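PDB 3I52: putative leucoanthocyanidin reductase 1 from Vitis vinifera, which probably catalyses the NADPH-dependent reduction of leucoanthocyanidins to flavan-3-ols such as catechin, a step of flavonoid biosynthesis. Local coordinates for residues A[88-93]-A[118-123]; A[94-99]-A[138-143]. All coordinates share one frame; numbering follows the deposited sequence.

Interaction 1 of 2, residues A[88-93]-A[118-123]; sequences VSTVGG and SEFGHD. With NAP (NADP nicotinamide-adenine-dinucleotide phosphate), chain B; KXN ((2R,3S)-2-(3,4-dihydroxyphenyl)-3,4-dihydro-2H-chromene-3,5,7-triol), chain C.
With OG turned away from its backbone N (chi1 -172°), S118 reaches the V91 carbonyl, and the F120 ring, swung to the side of its backbone N (chi1 -64°), lies against T90. S118 OG donates to V91 O at 2.7 Å, in the carbonyl plane, and accepts from the ribose hydroxyl O3D of NADP at 2.8 Å, so one hydroxyl joins both segments to the cofactor. The F120 ring presents its edge to S89 O and to V88 CG1, while T90 CG2 approaches F120 CE1 obliquely at 3.7 Å. Strand 86-89 is the fourth in chain order of a Rossmann-type parallel sheet; segment 88-93 takes in its end and the turn after it, and 118-123 lies in the loop following the neighbouring strand 114-116. On the cofactor side V91 CG1 packs on the adenine, 3.7 Å from N9A, and F120 O accepts from the carboxamide N7N. H122 N donates almost straight (170°) to O71 of the bound flavanol, whose rim atom C6 lies over one face of the H122 imidazole, the rings steeply inclined. An alanine here would keep the backbone bond but would probably leave that rim without the imidazole face, and Q282 without its partner.

Interaction 2 of 2, residues A[94-99]-A[138-143]; sequences ESILDQ and REKRRV. With NAP (NADP nicotinamide-adenine-dinucleotide phosphate), chain B; KXN ((2R,3S)-2-(3,4-dihydroxyphenyl)-3,4-dihydro-2H-chromene-3,5,7-triol), chain C.
I96 lays its CG2 methyl over the backbone of helix 133-149 at E139, with CG2 3.7 Å from both E139 C and E139 CB. The same methyl meets V143 CG2 at 4.0 Å, one helical turn on, and the other branch of I96 ends beside the lysine between them: I96 CD1 touches K140 CE at 3.8 Å, the two side chains crossing at a slant. L97 sits farther out, towards solvent. It crosses E139 at about a right angle and packs on its CB and CG, the carbon part of the glutamate giving the apolar surface; L97 CD2 also rests on R142 CG. Q99 completes the row. With CG beside its backbone N (chi1 -63°) and the chain extended from there, the amide can lie so that Q99 NE2 donates to I96 O at 3.2 Å and sits against both methyls of V143, the two side chains crossing at about a right angle. Q99 N also donates to I96 O, from the opposite face of the carbonyl plane, and OE1 is taken by S89 and S118.

Segment 94-99 is the later part of the connection from strand 86-89 to helix 99-109 and packs on the helix that follows the next strand. Both sides carry cofactor ligands. D98 OD2 accepts from the adenine N6A at 3.0 Å, and K140 NZ donates to the nicotinamide ribose hydroxyls O2D and O3D at 2.8 and 2.9 Å.

No hydrogen bond crosses between the segments: the contact is apolar and makes no demand on K140 NZ, whose bonds go to E119 O and the ribose, and the packing is consistent with fixing the lysine stem beside the cofactor.

Interaction 1 is fully buried near the middle of the chain, whereas interaction 2 lies farther out and is only partly buried, L97 and R142 forming its exposed border. The two cross along the chain: 94-99 runs on from 88-93, and 138-143, on helix 133-149, comes after the loop holding 118-123. Q99 and K140 of the outer contact reach back to the inner one. Their chemistry differs with their place in the fold. A buried serine hydroxyl bridges the segments in interaction 1, while interaction 2 relies on aliphatic packing. Both contacts meet at the nicotinamide ribose.

Interaction 1 of 2, residues A[88-93]-A[118-123]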
loop_
_atom_site.group_PDB
_atom_site.type_symbol
_atom_site.label_atom_id
_atom_site.label_comp_id
_atom_site.label_asym_id
_atom_site.label_seq_id
_atom_site.Cartn_x
_atom_site.Cartn_y
_atom_site.Cartn_z
ATOM N N VAL A 88 -3.270 2.994 12.578
ATOM C CA VAL A 88 -2.943 2.640 11.198
ATOM C C VAL A 88 -4.199 2.102 10.530
ATOM O O VAL A 88 -4.733 1.094 10.967
ATOM C CB VAL A 88 -1.843 1.536 11.166
ATOM C CG1 VAL A 88 -1.514 1.118 9.739
ATOM C CG2 VAL A 88 -0.584 2.039 11.882
ATOM N N SER A 89 -4.666 2.779 9.485
ATOM C CA SER A 89 -5.815 2.315 8.732
ATOM C C SER A 89 -5.407 1.644 7.397
ATOM O O SER A 89 -4.649 2.209 6.614
ATOM C CB SER A 89 -6.794 3.471 8.513
ATOM O OG SER A 89 -7.719 3.179 7.489
ATOM N N THR A 90 -5.908 0.420 7.169
ATOM C CA THR A 90 -5.679 -0.311 5.919
ATOM C C THR A 90 -7.014 -0.767 5.306
ATOM O O THR A 90 -7.142 -1.884 4.783
ATOM C CB THR A 90 -4.721 -1.531 6.135
ATOM O OG1 THR A 90 -5.297 -2.438 7.064
ATOM C CG2 THR A 90 -3.315 -1.098 6.672
ATOM N N VAL A 91 -8.021 0.101 5.365
ATOM C CA VAL A 91 -9.314 -0.227 4.772
ATOM C C VAL A 91 -9.222 -0.115 3.251
ATOM O O VAL A 91 -8.381 0.622 2.714
ATOM C CB VAL A 91 -10.441 0.676 5.334
ATOM C CG1 VAL A 91 -10.533 0.503 6.856
ATOM C CG2 VAL A 91 -10.223 2.153 4.951
ATOM N N GLY A 92 -10.101 -0.829 2.565
ATOM C CA GLY A 92 -10.030 -0.951 1.118
ATOM C C GLY A 92 -10.601 0.228 0.358
ATOM O O GLY A 92 -11.227 1.133 0.926
ATOM N N GLY A 93 -10.420 0.174 -0.951
ATOM C CA GLY A 93 -10.748 1.292 -1.828
ATOM C C GLY A 93 -12.193 1.726 -1.820
ATOM O O GLY A 93 -12.502 2.840 -2.228
ATOM N N SER A 118 -5.162 4.955 5.148
ATOM C CA SER A 118 -5.068 3.931 4.109
ATOM C C SER A 118 -4.610 4.495 2.777
ATOM O O SER A 118 -5.398 4.911 1.921
ATOM C CB SER A 118 -6.370 3.168 3.955
ATOM O OG SER A 118 -6.179 2.084 3.087
ATOM N N GLU A 119 -3.294 4.484 2.629
ATOM C CA GLU A 119 -2.607 5.024 1.496
ATOM C C GLU A 119 -1.983 3.837 0.716
ATOM O O GLU A 119 -2.620 3.283 -0.171
ATOM C CB GLU A 119 -1.523 6.008 1.978
ATOM C CG GLU A 119 -2.042 7.355 2.510
ATOM C CD GLU A 119 -2.254 8.363 1.414
ATOM O OE1 GLU A 119 -1.601 8.234 0.359
ATOM O OE2 GLU A 119 -3.089 9.268 1.588
ATOM N N PHE A 120 -0.751 3.473 1.053
ATOM C CA PHE A 120 -0.118 2.220 0.660
ATOM C C PHE A 120 -0.046 2.005 -0.821
ATOM O O PHE A 120 -0.142 0.892 -1.298
ATOM C CB PHE A 120 -0.765 1.024 1.382
ATOM C CG PHE A 120 -0.564 1.074 2.857
ATOM C CD1 PHE A 120 -1.572 1.551 3.698
ATOM C CD2 PHE A 120 0.679 0.759 3.399
ATOM C CE1 PHE A 120 -1.367 1.658 5.064
ATOM C CE2 PHE A 120 0.905 0.861 4.766
ATOM C CZ PHE A 120 -0.129 1.318 5.611
ATOM N N GLY A 121 0.176 3.090 -1.545
ATOM C CA GLY A 121 0.324 3.001 -2.980
ATOM C C GLY A 121 1.168 4.124 -3.502
ATOM O O GLY A 121 2.358 4.277 -3.155
ATOM N N HIS A 122 0.567 4.893 -4.386
ATOM C CA HIS A 122 1.256 6.012 -4.998
ATOM C C HIS A 122 1.049 7.306 -4.223
ATOM O O HIS A 122 0.170 7.423 -3.348
ATOM C CB HIS A 122 0.765 6.192 -6.438
ATOM C CG HIS A 122 0.891 4.955 -7.270
ATOM N ND1 HIS A 122 -0.034 4.609 -8.228
ATOM C CD2 HIS A 122 1.812 3.965 -7.262
ATOM C CE1 HIS A 122 0.319 3.464 -8.788
ATOM N NE2 HIS A 122 1.447 3.057 -8.234
ATOM N N ASP A 123 1.838 8.299 -4.588
ATOM C CA ASP A 123 1.650 9.628 -4.061
ATOM C C ASP A 123 0.392 10.200 -4.694
ATOM O O ASP A 123 0.424 10.652 -5.841
ATOM C CB ASP A 123 2.883 10.514 -4.329
ATOM C CG ASP A 123 2.788 11.877 -3.605
ATOM O OD1 ASP A 123 1.670 12.436 -3.495
ATOM O OD2 ASP A 123 3.807 12.370 -3.095
HETATM P PA NAP B . -8.833 -5.228 1.652
HETATM O O1A NAP B . -10.127 -5.033 0.962
HETATM O O2A NAP B . -7.945 -6.353 1.225
HETATM O O5B NAP B . -9.012 -5.161 3.232
HETATM C C5B NAP B . -9.679 -4.055 3.768
HETATM C C4B NAP B . -9.765 -4.322 5.252
HETATM O O4B NAP B . -10.421 -3.238 5.886
HETATM C C3B NAP B . -10.588 -5.578 5.528
HETATM O O3B NAP B . -9.957 -6.356 6.514
HETATM C C2B NAP B . -11.898 -5.016 6.022
HETATM O O2B NAP B . -12.487 -5.915 6.910
HETATM C C1B NAP B . -11.503 -3.690 6.674
HETATM N N9A NAP B . -12.534 -2.634 6.708
HETATM C C8A NAP B . -13.171 -2.057 5.639
HETATM N N7A NAP B . -14.150 -1.223 6.099
HETATM C C5A NAP B . -14.073 -1.206 7.453
HETATM C C6A NAP B . -14.675 -0.397 8.414
HETATM N N6A NAP B . -15.505 0.589 8.043
HETATM N N1A NAP B . -14.515 -0.737 9.746
HETATM C C2A NAP B . -13.438 -1.514 10.119
HETATM N N3A NAP B . -12.735 -2.226 9.155
HETATM C C4A NAP B . -13.089 -2.115 7.848
HETATM O O3 NAP B . -8.037 -3.844 1.364
HETATM P PN NAP B . -6.598 -3.707 0.675
HETATM O O1N NAP B . -6.704 -4.123 -0.754
HETATM O O2N NAP B . -5.627 -4.418 1.536
HETATM O O5D NAP B . -6.367 -2.091 0.655
HETATM C C5D NAP B . -5.618 -1.371 1.627
HETATM C C4D NAP B . -4.974 -0.125 1.006
HETATM O O4D NAP B . -3.867 -0.585 0.246
HETATM C C3D NAP B . -5.897 0.629 0.055
HETATM O O3D NAP B . -5.908 2.010 0.269
HETATM C C2D NAP B . -5.347 0.334 -1.323
HETATM O O2D NAP B . -5.545 1.419 -2.231
HETATM C C1D NAP B . -3.895 -0.085 -1.077
HETATM N N1N NAP B . -3.341 -1.168 -1.931
HETATM C C2N NAP B . -2.158 -1.004 -2.628
HETATM C C3N NAP B . -1.577 -2.078 -3.335
HETATM C C7N NAP B . -0.264 -1.920 -4.067
HETATM O O7N NAP B . 0.247 -2.965 -4.847
HETATM N N7N NAP B . 0.426 -0.783 -3.978
HETATM C C4N NAP B . -2.300 -3.280 -3.468
HETATM C C5N NAP B . -3.411 -3.501 -2.644
HETATM C C6N NAP B . -4.001 -2.396 -2.000
HETATM P P2B NAP B . -13.878 -6.666 6.549
HETATM O O1X NAP B . -13.382 -7.807 5.693
HETATM O O2X NAP B . -14.520 -7.079 7.841
HETATM O O3X NAP B . -14.847 -5.757 5.812
HETATM O O94 KXN C . -10.854 -1.902 -3.276
HETATM C C94 KXN C . -9.663 -1.630 -3.850
HETATM C C93 KXN C . -8.430 -2.122 -3.202
HETATM O O93 KXN C . -8.504 -2.858 -2.072
HETATM C C92 KXN C . -7.199 -1.841 -3.778
HETATM C C95 KXN C . -9.559 -0.875 -5.014
HETATM C C96 KXN C . -8.291 -0.610 -5.544
HETATM C C91 KXN C . -7.116 -1.091 -4.949
HETATM C C2 KXN C . -5.782 -0.763 -5.546
HETATM O O1 KXN C . -5.165 0.265 -4.750
HETATM C C3 KXN C . -4.773 -1.929 -5.617
HETATM O O3 KXN C . -5.331 -3.068 -6.296
HETATM C C4 KXN C . -3.450 -1.517 -6.292
HETATM C C10 KXN C . -3.068 -0.068 -6.000
HETATM C C9 KXN C . -3.982 0.794 -5.195
HETATM C C8 KXN C . -3.640 2.117 -4.944
HETATM C C5 KXN C . -1.791 0.559 -6.498
HETATM O O51 KXN C . -0.878 -0.153 -7.232
HETATM C C6 KXN C . -1.536 1.904 -6.189
HETATM C C7 KXN C . -2.441 2.662 -5.427
HETATM O O71 KXN C . -2.163 3.978 -5.178
#

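Interaction 2 of 2, residues A[94-99]-A[138-143]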
loop_
_atom_site.group_PDB
_atom_site.type_symbol
_atom_site.label_atom_id
_atom_site.label_comp_id
_atom_site.label_asym_id
_atom_site.label_seq_id
_atom_site.Cartn_x
_atom_site.Cartn_y
_atom_site.Cartn_z
ATOM N N GLU A 94 -13.066 0.840 -1.363
ATOM C CA GLU A 94 -14.496 1.106 -1.264
ATOM C C GLU A 94 -14.885 1.634 0.122
ATOM O O GLU A 94 -16.046 1.954 0.361
ATOM C CB GLU A 94 -15.317 -0.165 -1.605
ATOM C CG GLU A 94 -15.063 -1.423 -0.690
ATOM C CD GLU A 94 -13.625 -2.019 -0.806
ATOM O OE1 GLU A 94 -13.039 -2.007 -1.912
ATOM O OE2 GLU A 94 -13.079 -2.500 0.210
ATOM N N SER A 95 -13.919 1.722 1.032
ATOM C CA SER A 95 -14.176 2.192 2.378
ATOM C C SER A 95 -13.302 3.386 2.775
ATOM O O SER A 95 -13.127 3.652 3.957
ATOM C CB SER A 95 -13.942 1.029 3.355
ATOM O OG SER A 95 -14.581 -0.160 2.880
ATOM N N ILE A 96 -12.761 4.105 1.796
ATOM C CA ILE A 96 -11.811 5.193 2.065
ATOM C C ILE A 96 -12.523 6.262 2.901
ATOM O O ILE A 96 -12.010 6.671 3.959
ATOM C CB ILE A 96 -11.182 5.790 0.743
ATOM C CG1 ILE A 96 -10.394 4.706 -0.019
ATOM C CG2 ILE A 96 -10.252 7.052 1.017
ATOM C CD1 ILE A 96 -9.185 4.094 0.786
ATOM N N LEU A 97 -13.710 6.678 2.470
ATOM C CA LEU A 97 -14.454 7.728 3.199
ATOM C C LEU A 97 -14.974 7.323 4.583
ATOM O O LEU A 97 -15.402 8.181 5.329
ATOM C CB LEU A 97 -15.572 8.318 2.337
ATOM C CG LEU A 97 -15.117 9.099 1.092
ATOM C CD1 LEU A 97 -16.289 9.927 0.545
ATOM C CD2 LEU A 97 -13.892 9.998 1.390
ATOM N N ASP A 98 -14.931 6.033 4.932
ATOM C CA ASP A 98 -15.269 5.575 6.290
ATOM C C ASP A 98 -14.248 6.097 7.294
ATOM O O ASP A 98 -14.497 6.085 8.507
ATOM C CB ASP A 98 -15.289 4.034 6.394
ATOM C CG ASP A 98 -16.495 3.357 5.666
ATOM O OD1 ASP A 98 -17.349 4.041 5.059
ATOM O OD2 ASP A 98 -16.584 2.099 5.726
ATOM N N GLN A 99 -13.084 6.525 6.796
ATOM C CA GLN A 99 -12.047 7.120 7.648
ATOM C C GLN A 99 -12.394 8.529 8.153
ATOM O O GLN A 99 -11.688 9.053 8.995
ATOM C CB GLN A 99 -10.703 7.187 6.896
ATOM C CG GLN A 99 -10.145 5.809 6.519
ATOM C CD GLN A 99 -8.835 5.890 5.788
ATOM O OE1 GLN A 99 -7.811 5.499 6.315
ATOM N NE2 GLN A 99 -8.851 6.440 4.589
ATOM N N ARG A 138 -9.178 11.130 -5.361
ATOM C CA ARG A 138 -9.982 12.211 -4.755
ATOM C C ARG A 138 -10.365 11.917 -3.317
ATOM O O ARG A 138 -10.188 12.763 -2.429
ATOM C CB ARG A 138 -11.213 12.547 -5.566
ATOM C CG ARG A 138 -10.888 13.487 -6.723
ATOM C CD ARG A 138 -12.161 14.133 -7.302
ATOM N NE ARG A 138 -13.006 13.093 -7.854
ATOM C CZ ARG A 138 -12.962 12.623 -9.094
ATOM N NH1 ARG A 138 -12.124 13.115 -10.008
ATOM N NH2 ARG A 138 -13.800 11.655 -9.422
ATOM N N GLU A 139 -10.859 10.717 -3.074
ATOM C CA GLU A 139 -11.157 10.285 -1.708
ATOM C C GLU A 139 -9.947 10.250 -0.777
ATOM O O GLU A 139 -10.030 10.685 0.371
ATOM C CB GLU A 139 -11.901 8.946 -1.737
ATOM C CG GLU A 139 -13.350 9.097 -2.344
ATOM C CD GLU A 139 -14.139 7.795 -2.444
ATOM O OE1 GLU A 139 -13.606 6.742 -2.035
ATOM O OE2 GLU A 139 -15.299 7.825 -2.950
ATOM N N LYS A 140 -8.826 9.736 -1.245
ATOM C CA LYS A 140 -7.639 9.695 -0.433
ATOM C C LYS A 140 -7.139 11.129 -0.120
ATOM O O LYS A 140 -6.763 11.422 1.013
ATOM C CB LYS A 140 -6.591 8.789 -1.074
ATOM C CG LYS A 140 -6.908 7.253 -0.921
ATOM C CD LYS A 140 -5.830 6.341 -1.521
ATOM C CE LYS A 140 -6.105 4.833 -1.313
ATOM N NZ LYS A 140 -4.860 4.082 -1.522
ATOM N N ARG A 141 -7.194 12.030 -1.092
ATOM C CA ARG A 141 -6.808 13.424 -0.873
ATOM C C ARG A 141 -7.750 14.134 0.090
ATOM O O ARG A 141 -7.348 15.010 0.842
ATOM C CB ARG A 141 -6.800 14.182 -2.182
ATOM C CG ARG A 141 -5.745 13.705 -3.216
ATOM C CD ARG A 141 -6.126 14.208 -4.580
ATOM N NE ARG A 141 -5.354 13.649 -5.683
ATOM C CZ ARG A 141 -5.594 13.893 -6.972
ATOM N NH1 ARG A 141 -6.632 14.650 -7.357
ATOM N NH2 ARG A 141 -4.795 13.362 -7.894
ATOM N N ARG A 142 -9.025 13.774 0.028
ATOM C CA ARG A 142 -10.023 14.313 0.938
ATOM C C ARG A 142 -9.693 13.895 2.383
ATOM O O ARG A 142 -9.686 14.728 3.281
ATOM C CB ARG A 142 -11.401 13.889 0.425
ATOM C CG ARG A 142 -12.524 13.670 1.363
ATOM C CD ARG A 142 -12.872 14.852 2.070
ATOM N NE ARG A 142 -14.207 14.834 2.691
ATOM C CZ ARG A 142 -14.508 15.579 3.760
ATOM N NH1 ARG A 142 -13.546 16.319 4.343
ATOM N NH2 ARG A 142 -15.741 15.580 4.271
ATOM N N VAL A 143 -9.345 12.636 2.611
ATOM C CA VAL A 143 -8.929 12.203 3.944
ATOM C C VAL A 143 -7.673 12.978 4.444
ATOM O O VAL A 143 -7.640 13.452 5.588
ATOM C CB VAL A 143 -8.712 10.715 3.967
ATOM C CG1 VAL A 143 -8.039 10.240 5.302
ATOM C CG2 VAL A 143 -10.073 10.008 3.718
HETATM P PA NAP B . -8.833 -5.228 1.652
HETATM O O1A NAP B . -10.127 -5.033 0.962
HETATM O O2A NAP B . -7.945 -6.353 1.225
HETATM O O5B NAP B . -9.012 -5.161 3.232
HETATM C C5B NAP B . -9.679 -4.055 3.768
HETATM C C4B NAP B . -9.765 -4.322 5.252
HETATM O O4B NAP B . -10.421 -3.238 5.886
HETATM C C3B NAP B . -10.588 -5.578 5.528
HETATM O O3B NAP B . -9.957 -6.356 6.514
HETATM C C2B NAP B . -11.898 -5.016 6.022
HETATM O O2B NAP B . -12.487 -5.915 6.910
HETATM C C1B NAP B . -11.503 -3.690 6.674
HETATM N N9A NAP B . -12.534 -2.634 6.708
HETATM C C8A NAP B . -13.171 -2.057 5.639
HETATM N N7A NAP B . -14.150 -1.223 6.099
HETATM C C5A NAP B . -14.073 -1.206 7.453
HETATM C C6A NAP B . -14.675 -0.397 8.414
HETATM N N6A NAP B . -15.505 0.589 8.043
HETATM N N1A NAP B . -14.515 -0.737 9.746
HETATM C C2A NAP B . -13.438 -1.514 10.119
HETATM N N3A NAP B . -12.735 -2.226 9.155
HETATM C C4A NAP B . -13.089 -2.115 7.848
HETATM O O3 NAP B . -8.037 -3.844 1.364
HETATM P PN NAP B . -6.598 -3.707 0.675
HETATM O O1N NAP B . -6.704 -4.123 -0.754
HETATM O O2N NAP B . -5.627 -4.418 1.536
HETATM O O5D NAP B . -6.367 -2.091 0.655
HETATM C C5D NAP B . -5.618 -1.371 1.627
HETATM C C4D NAP B . -4.974 -0.125 1.006
HETATM O O4D NAP B . -3.867 -0.585 0.246
HETATM C C3D NAP B . -5.897 0.629 0.055
HETATM O O3D NAP B . -5.908 2.010 0.269
HETATM C C2D NAP B . -5.347 0.334 -1.323
HETATM O O2D NAP B . -5.545 1.419 -2.231
HETATM C C1D NAP B . -3.895 -0.085 -1.077
HETATM N N1N NAP B . -3.341 -1.168 -1.931
HETATM C C2N NAP B . -2.158 -1.004 -2.628
HETATM C C3N NAP B . -1.577 -2.078 -3.335
HETATM C C7N NAP B . -0.264 -1.920 -4.067
HETATM O O7N NAP B . 0.247 -2.965 -4.847
HETATM N N7N NAP B . 0.426 -0.783 -3.978
HETATM C C4N NAP B . -2.300 -3.280 -3.468
HETATM C C5N NAP B . -3.411 -3.501 -2.644
HETATM C C6N NAP B . -4.001 -2.396 -2.000
HETATM P P2B NAP B . -13.878 -6.666 6.549
HETATM O O1X NAP B . -13.382 -7.807 5.693
HETATM O O2X NAP B . -14.520 -7.079 7.841
HETATM O O3X NAP B . -14.847 -5.757 5.812
HETATM O O94 KXN C . -10.854 -1.902 -3.276
HETATM C C94 KXN C . -9.663 -1.630 -3.850
HETATM C C93 KXN C . -8.430 -2.122 -3.202
HETATM O O93 KXN C . -8.504 -2.858 -2.072
HETATM C C92 KXN C . -7.199 -1.841 -3.778
HETATM C C95 KXN C . -9.559 -0.875 -5.014
HETATM C C96 KXN C . -8.291 -0.610 -5.544
HETATM C C91 KXN C . -7.116 -1.091 -4.949
HETATM C C2 KXN C . -5.782 -0.763 -5.546
HETATM O O1 KXN C . -5.165 0.265 -4.750
HETATM C C3 KXN C . -4.773 -1.929 -5.617
HETATM O O3 KXN C . -5.331 -3.068 -6.296
HETATM C C4 KXN C . -3.450 -1.517 -6.292
HETATM C C10 KXN C . -3.068 -0.068 -6.000
HETATM C C9 KXN C . -3.982 0.794 -5.195
HETATM C C8 KXN C . -3.640 2.117 -4.944
HETATM C C5 KXN C . -1.791 0.559 -6.498
HETATM O O51 KXN C . -0.878 -0.153 -7.232
HETATM C C6 KXN C . -1.536 1.904 -6.189
HETATM C C7 KXN C . -2.441 2.662 -5.427
HETATM O O71 KXN C . -2.163 3.978 -5.178
#